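Local coordinates for viral macrophage inflammatory protein-II (PDB 2FHT) that binds a wide range of chemokine receptors, human CXCR4 among them, and thereby blocks infection by several HIV-1 strains, at residues 41-44 / 48-51. Residues are numbered along the deposited sequence; the frame is centred on the assembly and turned at random.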
loop_
_atom_site.group_PDB
_atom_site.type_symbol
_atom_site.label_atom_id
_atom_site.label_comp_id
_atom_site.label_asym_id
_atom_site.label_seq_id
_atom_site.Cartn_x
_atom_site.Cartn_y
_atom_site.Cartn_z
ATOM N N ILE A 41 0.947 -0.501 -0.285
ATOM C CA ILE A 41 1.056 0.344 0.892
ATOM C C ILE A 41 0.619 1.776 0.567
ATOM O O ILE A 41 1.148 2.394 -0.359
ATOM C CB ILE A 41 2.510 0.370 1.427
ATOM C CG1 ILE A 41 2.950 -1.046 1.827
ATOM C CG2 ILE A 41 2.625 1.341 2.591
ATOM C CD1 ILE A 41 4.479 -1.226 2.030
ATOM N N PHE A 42 -0.393 2.272 1.276
ATOM C CA PHE A 42 -0.845 3.644 1.083
ATOM C C PHE A 42 -0.073 4.542 2.034
ATOM O O PHE A 42 0.207 4.151 3.169
ATOM C CB PHE A 42 -2.353 3.791 1.347
ATOM C CG PHE A 42 -3.214 3.214 0.267
ATOM C CD1 PHE A 42 -3.851 1.994 0.449
ATOM C CD2 PHE A 42 -3.316 3.850 -0.974
ATOM C CE1 PHE A 42 -4.574 1.420 -0.580
ATOM C CE2 PHE A 42 -4.035 3.282 -2.010
ATOM C CZ PHE A 42 -4.663 2.063 -1.823
ATOM N N LEU A 43 0.371 5.689 1.540
ATOM C CA LEU A 43 1.079 6.643 2.368
ATOM C C LEU A 43 0.067 7.705 2.695
ATOM O O LEU A 43 -0.578 8.241 1.797
ATOM C CB LEU A 43 2.266 7.251 1.620
ATOM C CG LEU A 43 3.437 6.283 1.434
ATOM C CD1 LEU A 43 4.466 6.882 0.505
ATOM C CD2 LEU A 43 4.070 5.985 2.795
ATOM N N THR A 44 -0.172 7.930 3.977
ATOM C CA THR A 44 -1.144 8.943 4.366
ATOM C C THR A 44 -0.470 10.303 4.397
ATOM O O THR A 44 0.770 10.391 4.344
ATOM C CB THR A 44 -1.829 8.614 5.728
ATOM O OG1 THR A 44 -0.902 8.769 6.816
ATOM C CG2 THR A 44 -2.371 7.161 5.706
ATOM N N ARG A 48 1.763 8.207 7.782
ATOM C CA ARG A 48 1.557 6.774 7.973
ATOM C C ARG A 48 1.663 5.883 6.721
ATOM O O ARG A 48 1.505 6.351 5.598
ATOM C CB ARG A 48 0.210 6.547 8.669
ATOM C CG ARG A 48 0.227 6.706 10.185
ATOM C CD ARG A 48 0.860 8.021 10.647
ATOM N NE ARG A 48 2.319 8.044 10.546
ATOM C CZ ARG A 48 3.159 7.823 11.557
ATOM N NH1 ARG A 48 2.700 7.557 12.775
ATOM N NH2 ARG A 48 4.467 7.845 11.345
ATOM N N GLN A 49 2.023 4.616 6.944
ATOM C CA GLN A 49 2.136 3.583 5.902
ATOM C C GLN A 49 1.047 2.549 6.198
ATOM O O GLN A 49 1.124 1.852 7.213
ATOM C CB GLN A 49 3.497 2.882 5.975
ATOM C CG GLN A 49 4.627 3.607 5.278
ATOM C CD GLN A 49 5.941 2.859 5.359
ATOM O OE1 GLN A 49 6.011 1.669 5.067
ATOM N NE2 GLN A 49 6.988 3.548 5.808
ATOM N N VAL A 50 0.050 2.432 5.322
ATOM C CA VAL A 50 -1.054 1.482 5.538
ATOM C C VAL A 50 -1.117 0.383 4.466
ATOM O O VAL A 50 -1.161 0.654 3.271
ATOM C CB VAL A 50 -2.434 2.216 5.628
ATOM C CG1 VAL A 50 -3.525 1.262 6.048
ATOM C CG2 VAL A 50 -2.356 3.367 6.595
ATOM N N CYS A 51 -1.116 -0.861 4.922
ATOM C CA CYS A 51 -1.188 -2.035 4.056
ATOM C C CYS A 51 -2.598 -2.296 3.573
ATOM O O CYS A 51 -3.541 -2.314 4.379
ATOM C CB CYS A 51 -0.716 -3.263 4.825
ATOM S SG CYS A 51 1.061 -3.506 4.706
#
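Phe42 and Val50 face each other as the hydrogen-bonded pair of two antiparallel strands, each giving its N-H and taking one in return. Phe42 N reaches Val50 O at 2.7 Å, and Val50 N reaches Phe42 O at 2.8 Å. Two residues nearer the turn, Thr44 N donates to Arg48 O at 2.8 Å. The return bond, from Arg48 N, is weak and ends on a side-chain oxygen, Thr44 OG1, 2.9 Å away with 117° at the hydrogen. Threonine suits this strand end because chi1 of 71° sets OG1 between its own backbone N and carbonyl carbon, where it meets Arg48 N, while CG2 packs against Val50 CG2. The three carbonyls also receive CA-H contacts, as from Leu43 CA to Arg48 O (3.3 Å). On the face of Ile41, Leu43, Gln49 and Cys51, the long, flexible glutamine packs through its aliphatic part: its CG lies 3.5 Å from Leu43 CD2, side by side, and its CB meets Ile41 CG2, leaving the amide to extend beyond. Ile41 CG1 lies against Cys51 SG (4.2 Å), which forms a disulfide with Cys12. On the other face, the large apolar ring of Phe42 suits its buried place against Val59 and Leu62 of helix 57-65. Backbone hydrogen bonds of Ile41 and Leu43 continue to strand 25-30, making 41-44 part of the central strand in the three-stranded antiparallel sheet, crossed by a C-terminal helix, of the CC chemokine fold.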